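Local coordinates for lectin 2 (PDB 4TQJ), which binds carbohydrate and specifically recognises non-reducing terminal N-acetylglucosamine, at residues 2-7 / 175-180; 171-176 / 228-233; 192-197 / 209-214. The protein carries 1 engineered substitution. All coordinates share one frame; numbering follows the deposited sequence.

All three contacts involve the beta-propeller blade of strands 173-177, 186-190, 195-198 and 210-213. Contact 1 adds the N-terminal strand 4-5 to the inner edge of this blade. Contact 2 joins its strand 173-177 to strand 230-233 of the next blade, and shares Phe175 and Leu176 with contact 1. Contact 3 pairs the two outer strands. Their centres lie about 10 to 15 Å apart. In sequence, contact 1 closes before contact 3 opens, and contact 3 lies within the loop closed by contact 2. Arg171 forms a salt bridge, and His172 a hydrogen bond, to Asp192, which ties contacts 2 and 3. Together they fix the blade from inner to outer edge, and to its neighbour.

Contact 1: residues 2-7 / 175-180; sequences SNVITQ and FLADVT
The Phe175 ring carries Thr6 on one face. Thr6 CB lies over that face as a CH-pi contact, 3.9 Å from the ring centroid of Phe175 and offset toward the rim. Its nearest ring atom is CE2, as Thr6 CB to Phe175 CE2 is 3.6 Å. Thr6 OG1 stands between its own backbone N and carbonyl carbon (chi1 72°), and it bonds to Leu9 N. CG2 is thereby left anti to the carbonyl carbon, and it comes close to Phe175 CG. Gln7 crosses the ring at about a right angle. Its CG approaches Phe175 CE2 at 4.1 Å, and its OE1 accepts a bond from Arg174 N.

The backbones run antiparallel. Ile5 and Leu176 form a hydrogen-bonded pair with two nearly straight bonds. Ile5 N to Leu176 O is 2.9 Å, and Leu176 N to Ile5 O is also 2.9 Å. Their side chains lie side by side and point the same way, with Ile5 CB 4.0 Å from Leu176 CB. On the other face of the sheet Val4 CG2 meets Ala177 CB at 3.7 Å. A water links Asn3 O and Asp178 N, but both of its bonds are short and the details are doubtful.

The N-terminal strand 4-5 thus adds antiparallel to the innermost strand of a beta-propeller blade. Strand 173-177 bonds on to strand 186-190. The first strands of both neighbouring blades lie alongside. Ile5 and Leu176 rest on Tyr119 of strand 117-121, while Val4, Phe175 and Ala177 rest on Val232 of strand 230-233.

Contact 2: residues 171-176 / 228-233; sequences RHLRFL and HPRFVA
Leu173 and Phe175 meet Arg230 and Val232 where two neighbouring propeller blades face each other through their first strands. Strands 173-176 and 230-233 run nearly parallel, 14° apart, with their axes 8.6 Å from each other. This is too wide for backbone pairing, so side chains fill the gap.

Leu173 CD1 sits over the centre of one face of the Arg230 guanidinium, 3.6 Å from Arg230 CZ. The arginine chain is bent at chi2 and chi3 and turns back along its own segment, where Arg230 NE donates to His228 O at 2.9 Å and NH2 adds a weak bond to the same oxygen. A water accepts from Arg230 NH2 at 2.9 Å and also lies 2.8 Å from Arg171 O, so it spans the two segments. Arg230 NH1 bonds to Phe216 O. The flat face of the guanidinium thus packs on an apolar methyl group, while its N-H edge is taken up by hydrogen bonds.

Phe175, further along the strand, turns another part of its ring to this side. Its edge meets the backbone, with Phe175 CE1 3.5 Å from Arg230 O. Phe175 CD1 touches Val232 CG2 at 3.8 Å, and the two side chains cross obliquely.

Val188 and Phe190 of strand 186-190 border the same interface. Such face-to-face packing of successive sheets, near the centre of the ring, is characteristic of a beta-propeller.

Contact 3: residues 192-197 / 209-214; sequences DKHVFI and AKSVID
His194 opens the pairing with Asp214. His194 ND1 donates to Asp214 OD1 at 2.6 Å, with an angle of 147° at the hydrogen. The carboxylate oxygen lies in the ring plane of the histidine. The nitrogen, however, comes from above the carboxylate plane, and the two planes are 62° apart. Asp214 and His194 lie side by side and point the same way. Ser211 CB lies over one face of the imidazole as a CH-pi contact, 4.1 Å from the centroid of the His194 ring. The carboxylate would probably favour a proton on ND1.

Val195 follows, with two residues opposite it. Val195 N donates to Ile213 O at 3.0 Å, and Val212 N donates to Val195 O at 2.8 Å. The extra residue makes a classic beta bulge, and Val212 takes a psi of -23°, far from that of an extended strand. Val195 CG1 packs on Val212 CG2, and Val195 CG2 approaches Ile213 CB.

Phe196 takes up regular pairing beyond the bulge, as a non-hydrogen-bonded pair with Ser211. Its ring edge lies against the carbonyl carbon of Lys210, and Phe196 CB meets Ala209 CB at 4.2 Å.

Ile197 continues it with a hydrogen-bonded pair to Lys210. Ile197 N donates to Lys210 O at 2.9 Å, and Lys210 N donates back to Ile197 O at 3.0 Å. The side chains of Ile197 and Val212 cross at about a right angle, with Ile197 CG1 3.7 Å from Val212 CG1.

Val195 and Ile213 also touch Ile243 of the next blade, and Val195 and Ile197 rest on Val188 of strand 186-190. This is a beta hairpin of the two outer strands of a four-stranded propeller blade, with a classic bulge in its last strand.

Contact 1: residues 2-7 / 175-180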
# COMPACT_ATOMS: atom_id res chain seq x y z
N SER A 2 -19.51 1.89 -6.14
CA SER A 2 -19.43 0.91 -7.21
C SER A 2 -18.06 1.10 -7.89
O SER A 2 -17.67 2.22 -8.16
CB SER A 2 -20.53 1.18 -8.25
OG SER A 2 -21.75 0.52 -7.94
N ASN A 3 -17.33 0.02 -8.16
CA ASN A 3 -16.17 0.16 -9.04
C ASN A 3 -16.64 0.41 -10.47
O ASN A 3 -17.52 -0.29 -10.96
CB ASN A 3 -15.25 -1.06 -8.95
CG ASN A 3 -14.03 -0.81 -8.07
OD1 ASN A 3 -14.16 -0.53 -6.87
ND2 ASN A 3 -12.83 -0.91 -8.66
N VAL A 4 -16.10 1.43 -11.13
CA VAL A 4 -16.62 1.87 -12.42
C VAL A 4 -15.50 2.25 -13.40
O VAL A 4 -14.47 2.81 -13.02
CB VAL A 4 -17.58 3.08 -12.25
CG1 VAL A 4 -17.81 3.77 -13.59
CG2 VAL A 4 -18.92 2.64 -11.63
N ILE A 5 -15.73 1.95 -14.68
CA ILE A 5 -14.76 2.24 -15.72
C ILE A 5 -15.44 3.09 -16.79
O ILE A 5 -16.43 2.66 -17.37
CB ILE A 5 -14.25 0.94 -16.33
CG1 ILE A 5 -13.42 0.19 -15.29
CG2 ILE A 5 -13.43 1.20 -17.59
CD1 ILE A 5 -13.01 -1.18 -15.73
N THR A 6 -14.92 4.29 -17.01
CA THR A 6 -15.48 5.20 -18.01
C THR A 6 -14.44 5.51 -19.08
O THR A 6 -13.28 5.13 -18.94
CB THR A 6 -16.00 6.55 -17.40
OG1 THR A 6 -14.90 7.38 -17.00
CG2 THR A 6 -16.92 6.31 -16.20
N GLN A 7 -14.84 6.17 -20.16
CA GLN A 7 -13.90 6.58 -21.19
C GLN A 7 -12.88 7.59 -20.65
O GLN A 7 -11.69 7.49 -20.94
CB GLN A 7 -14.65 7.16 -22.40
CG GLN A 7 -15.63 6.17 -23.01
CD GLN A 7 -16.41 6.73 -24.16
OE1 GLN A 7 -17.54 6.30 -24.41
NE2 GLN A 7 -15.83 7.69 -24.88
N PHE A 175 -19.50 2.52 -20.97
CA PHE A 175 -18.85 2.38 -19.67
C PHE A 175 -19.03 0.95 -19.16
O PHE A 175 -19.82 0.18 -19.70
CB PHE A 175 -19.48 3.32 -18.63
CG PHE A 175 -19.43 4.79 -18.99
CD1 PHE A 175 -20.36 5.67 -18.42
CD2 PHE A 175 -18.46 5.31 -19.83
CE1 PHE A 175 -20.33 7.02 -18.70
CE2 PHE A 175 -18.43 6.67 -20.12
CZ PHE A 175 -19.37 7.52 -19.55
N LEU A 176 -18.31 0.60 -18.10
CA LEU A 176 -18.50 -0.67 -17.43
C LEU A 176 -18.81 -0.37 -15.97
O LEU A 176 -18.14 0.44 -15.36
CB LEU A 176 -17.23 -1.52 -17.52
CG LEU A 176 -16.71 -1.88 -18.92
CD1 LEU A 176 -15.31 -2.52 -18.80
CD2 LEU A 176 -17.69 -2.79 -19.65
N ALA A 177 -19.87 -0.98 -15.45
CA ALA A 177 -20.27 -0.75 -14.07
C ALA A 177 -21.21 -1.85 -13.65
O ALA A 177 -21.90 -2.43 -14.47
CB ALA A 177 -20.96 0.61 -13.94
N ASP A 178 -21.25 -2.15 -12.36
CA ASP A 178 -22.24 -3.10 -11.87
C ASP A 178 -23.56 -2.38 -11.65
O ASP A 178 -23.70 -1.63 -10.68
CB ASP A 178 -21.77 -3.74 -10.56
CG ASP A 178 -22.70 -4.85 -10.12
OD1 ASP A 178 -23.60 -5.21 -10.90
OD2 ASP A 178 -22.53 -5.36 -8.99
N VAL A 179 -24.50 -2.60 -12.56
CA VAL A 179 -25.84 -2.04 -12.42
C VAL A 179 -26.85 -3.14 -12.04
O VAL A 179 -27.90 -2.84 -11.47
CB VAL A 179 -26.32 -1.34 -13.71
CG1 VAL A 179 -25.38 -0.21 -14.08
CG2 VAL A 179 -26.41 -2.33 -14.85
N THR A 180 -26.54 -4.40 -12.34
CA THR A 180 -27.48 -5.49 -12.03
C THR A 180 -27.43 -5.89 -10.57
O THR A 180 -28.36 -6.51 -10.07
CB THR A 180 -27.22 -6.76 -12.85
OG1 THR A 180 -25.94 -7.30 -12.50
CG2 THR A 180 -27.28 -6.47 -14.35
O HOH W 1 -19.98 -0.92 -10.63

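Contact 2: residues 171-176 / 228-233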
# COMPACT_ATOMS: atom_id res chain seq x y z
N ARG A 171 -20.73 10.69 -30.41
CA ARG A 171 -22.16 10.64 -30.18
C ARG A 171 -22.59 9.88 -28.92
O ARG A 171 -23.59 10.23 -28.29
CB ARG A 171 -22.86 10.04 -31.41
CG ARG A 171 -22.76 10.93 -32.65
CD ARG A 171 -23.41 10.31 -33.89
NE ARG A 171 -24.81 9.98 -33.68
CZ ARG A 171 -25.82 10.84 -33.76
NH1 ARG A 171 -25.59 12.12 -34.04
NH2 ARG A 171 -27.07 10.43 -33.54
N HIS A 172 -21.82 8.87 -28.55
CA HIS A 172 -22.25 7.85 -27.58
C HIS A 172 -21.20 7.62 -26.50
O HIS A 172 -20.04 8.00 -26.65
CB HIS A 172 -22.52 6.54 -28.32
CG HIS A 172 -23.36 6.72 -29.56
ND1 HIS A 172 -22.95 6.29 -30.80
CD2 HIS A 172 -24.55 7.33 -29.74
CE1 HIS A 172 -23.87 6.61 -31.70
NE2 HIS A 172 -24.85 7.24 -31.08
N LEU A 173 -21.62 6.99 -25.40
CA LEU A 173 -20.74 6.67 -24.29
C LEU A 173 -20.83 5.19 -23.95
O LEU A 173 -21.92 4.62 -23.93
CB LEU A 173 -21.12 7.48 -23.05
CG LEU A 173 -21.05 9.00 -23.23
CD1 LEU A 173 -21.81 9.68 -22.11
CD2 LEU A 173 -19.58 9.47 -23.27
N ARG A 174 -19.70 4.57 -23.66
CA ARG A 174 -19.70 3.17 -23.28
C ARG A 174 -18.85 2.96 -22.04
O ARG A 174 -17.65 3.20 -22.07
CB ARG A 174 -19.22 2.30 -24.45
CG ARG A 174 -20.31 2.10 -25.54
CD ARG A 174 -19.69 1.68 -26.88
NE ARG A 174 -18.91 2.77 -27.44
CZ ARG A 174 -18.19 2.70 -28.56
NH1 ARG A 174 -18.14 1.58 -29.27
NH2 ARG A 174 -17.51 3.76 -28.97
N PHE A 175 -19.50 2.52 -20.97
CA PHE A 175 -18.85 2.38 -19.67
C PHE A 175 -19.03 0.95 -19.16
O PHE A 175 -19.82 0.18 -19.70
CB PHE A 175 -19.48 3.32 -18.63
CG PHE A 175 -19.43 4.79 -18.99
CD1 PHE A 175 -20.36 5.67 -18.42
CD2 PHE A 175 -18.46 5.31 -19.83
CE1 PHE A 175 -20.33 7.02 -18.70
CE2 PHE A 175 -18.43 6.67 -20.12
CZ PHE A 175 -19.37 7.52 -19.55
N LEU A 176 -18.31 0.60 -18.10
CA LEU A 176 -18.50 -0.67 -17.43
C LEU A 176 -18.81 -0.37 -15.97
O LEU A 176 -18.14 0.44 -15.36
CB LEU A 176 -17.23 -1.52 -17.52
CG LEU A 176 -16.71 -1.88 -18.92
CD1 LEU A 176 -15.31 -2.52 -18.80
CD2 LEU A 176 -17.69 -2.79 -19.65
N HIS A 228 -22.48 18.00 -22.22
CA HIS A 228 -23.31 17.37 -21.20
C HIS A 228 -22.72 16.06 -20.72
O HIS A 228 -23.14 14.99 -21.16
CB HIS A 228 -24.71 17.11 -21.74
CG HIS A 228 -25.35 18.32 -22.36
ND1 HIS A 228 -25.67 18.39 -23.70
CD2 HIS A 228 -25.70 19.51 -21.83
CE1 HIS A 228 -26.21 19.57 -23.96
NE2 HIS A 228 -26.23 20.27 -22.84
N PRO A 229 -21.73 16.15 -19.83
CA PRO A 229 -21.07 14.96 -19.27
C PRO A 229 -22.05 14.03 -18.56
O PRO A 229 -22.96 14.50 -17.89
CB PRO A 229 -20.06 15.55 -18.27
CG PRO A 229 -20.51 16.97 -18.03
CD PRO A 229 -21.15 17.40 -19.31
N ARG A 230 -21.86 12.72 -18.73
CA ARG A 230 -22.68 11.72 -18.04
C ARG A 230 -21.79 10.73 -17.31
O ARG A 230 -20.71 10.38 -17.79
CB ARG A 230 -23.59 10.99 -19.02
CG ARG A 230 -24.85 11.79 -19.38
CD ARG A 230 -25.21 11.59 -20.86
NE ARG A 230 -24.33 12.38 -21.73
CZ ARG A 230 -24.18 12.17 -23.03
NH1 ARG A 230 -24.84 11.19 -23.64
NH2 ARG A 230 -23.35 12.94 -23.73
N PHE A 231 -22.29 10.25 -16.18
CA PHE A 231 -21.52 9.39 -15.30
C PHE A 231 -22.35 8.22 -14.79
O PHE A 231 -23.58 8.30 -14.68
CB PHE A 231 -21.05 10.18 -14.08
CG PHE A 231 -20.42 11.49 -14.41
CD1 PHE A 231 -19.05 11.59 -14.59
CD2 PHE A 231 -21.19 12.63 -14.52
CE1 PHE A 231 -18.45 12.81 -14.88
CE2 PHE A 231 -20.61 13.86 -14.82
CZ PHE A 231 -19.23 13.95 -14.99
N VAL A 232 -21.67 7.14 -14.43
CA VAL A 232 -22.31 6.07 -13.68
C VAL A 232 -21.63 5.96 -12.32
O VAL A 232 -20.41 6.01 -12.23
CB VAL A 232 -22.27 4.72 -14.42
CG1 VAL A 232 -23.21 4.78 -15.62
CG2 VAL A 232 -20.86 4.41 -14.87
N ALA A 233 -22.42 5.84 -11.26
CA ALA A 233 -21.85 5.94 -9.93
C ALA A 233 -22.92 5.59 -8.93
O ALA A 233 -24.09 5.87 -9.16
CB ALA A 233 -21.34 7.36 -9.67
O HOH W 2 -25.80 9.54 -26.50
O HOH W 3 -23.97 12.40 -26.54

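Contact 3: residues 192-197 / 209-214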
# COMPACT_ATOMS: atom_id res chain seq x y z
N ASP A 192 -28.21 6.19 -29.22
CA ASP A 192 -28.91 7.28 -29.87
C ASP A 192 -30.19 7.63 -29.12
O ASP A 192 -30.39 8.78 -28.72
CB ASP A 192 -29.20 6.95 -31.34
CG ASP A 192 -27.98 7.13 -32.23
OD1 ASP A 192 -27.21 8.10 -32.03
OD2 ASP A 192 -27.79 6.31 -33.14
N LYS A 193 -31.04 6.63 -28.89
CA LYS A 193 -32.33 6.87 -28.26
C LYS A 193 -32.52 6.22 -26.89
O LYS A 193 -33.53 6.44 -26.25
CB LYS A 193 -33.46 6.48 -29.23
CG LYS A 193 -33.19 6.99 -30.65
CD LYS A 193 -34.44 7.48 -31.34
CE LYS A 193 -35.22 8.42 -30.45
NZ LYS A 193 -35.37 9.78 -31.03
N HIS A 194 -31.53 5.44 -26.41
CA HIS A 194 -31.66 4.79 -25.11
C HIS A 194 -30.31 4.54 -24.44
O HIS A 194 -29.32 4.33 -25.12
CB HIS A 194 -32.32 3.42 -25.22
CG HIS A 194 -33.50 3.36 -26.14
ND1 HIS A 194 -34.77 3.70 -25.73
CD2 HIS A 194 -33.61 2.96 -27.43
CE1 HIS A 194 -35.61 3.53 -26.74
NE2 HIS A 194 -34.94 3.07 -27.77
N VAL A 195 -30.31 4.53 -23.12
CA VAL A 195 -29.21 3.91 -22.38
C VAL A 195 -29.49 2.42 -22.41
O VAL A 195 -30.60 1.99 -22.09
CB VAL A 195 -29.14 4.40 -20.92
CG1 VAL A 195 -27.99 3.71 -20.16
CG2 VAL A 195 -29.00 5.92 -20.85
N PHE A 196 -28.50 1.63 -22.83
CA PHE A 196 -28.64 0.18 -22.92
C PHE A 196 -27.76 -0.45 -21.85
O PHE A 196 -26.70 0.09 -21.52
CB PHE A 196 -28.14 -0.35 -24.28
CG PHE A 196 -29.00 0.05 -25.47
CD1 PHE A 196 -30.13 -0.69 -25.81
CD2 PHE A 196 -28.65 1.14 -26.26
CE1 PHE A 196 -30.92 -0.34 -26.91
CE2 PHE A 196 -29.43 1.50 -27.36
CZ PHE A 196 -30.57 0.76 -27.69
N ILE A 197 -28.17 -1.59 -21.34
CA ILE A 197 -27.33 -2.40 -20.46
C ILE A 197 -27.16 -3.78 -21.07
O ILE A 197 -28.10 -4.33 -21.63
CB ILE A 197 -27.97 -2.60 -19.07
CG1 ILE A 197 -28.29 -1.26 -18.41
CG2 ILE A 197 -27.07 -3.45 -18.17
CD1 ILE A 197 -27.08 -0.44 -18.07
N ALA A 209 -28.10 -6.68 -25.30
CA ALA A 209 -28.39 -5.34 -24.81
C ALA A 209 -29.89 -5.11 -24.69
O ALA A 209 -30.69 -5.58 -25.50
CB ALA A 209 -27.77 -4.29 -25.72
N LYS A 210 -30.26 -4.38 -23.65
CA LYS A 210 -31.65 -4.06 -23.40
C LYS A 210 -31.73 -2.58 -23.04
O LYS A 210 -30.86 -2.06 -22.34
CB LYS A 210 -32.17 -4.92 -22.26
CG LYS A 210 -33.00 -4.18 -21.23
CD LYS A 210 -34.48 -4.45 -21.41
CE LYS A 210 -35.27 -3.99 -20.20
NZ LYS A 210 -36.66 -4.54 -20.25
N SER A 211 -32.75 -1.90 -23.55
CA SER A 211 -32.95 -0.49 -23.25
C SER A 211 -33.45 -0.32 -21.83
O SER A 211 -34.35 -1.04 -21.41
CB SER A 211 -33.95 0.13 -24.24
OG SER A 211 -34.26 1.47 -23.86
N VAL A 212 -32.90 0.65 -21.09
CA VAL A 212 -33.34 0.88 -19.72
C VAL A 212 -33.79 2.31 -19.41
O VAL A 212 -34.51 2.52 -18.44
CB VAL A 212 -32.26 0.50 -18.69
CG1 VAL A 212 -31.98 -1.01 -18.74
CG2 VAL A 212 -30.99 1.33 -18.92
N ILE A 213 -33.35 3.28 -20.20
CA ILE A 213 -33.77 4.68 -20.01
C ILE A 213 -33.91 5.34 -21.37
O ILE A 213 -33.07 5.13 -22.26
CB ILE A 213 -32.78 5.51 -19.17
CG1 ILE A 213 -32.42 4.81 -17.85
CG2 ILE A 213 -33.34 6.91 -18.87
CD1 ILE A 213 -31.19 5.40 -17.19
N ASP A 214 -34.97 6.13 -21.55
CA ASP A 214 -35.17 6.86 -22.80
C ASP A 214 -34.76 8.31 -22.59
O ASP A 214 -35.59 9.22 -22.65
CB ASP A 214 -36.63 6.78 -23.25
CG ASP A 214 -37.10 5.35 -23.49
OD1 ASP A 214 -36.25 4.47 -23.74
OD2 ASP A 214 -38.32 5.11 -23.44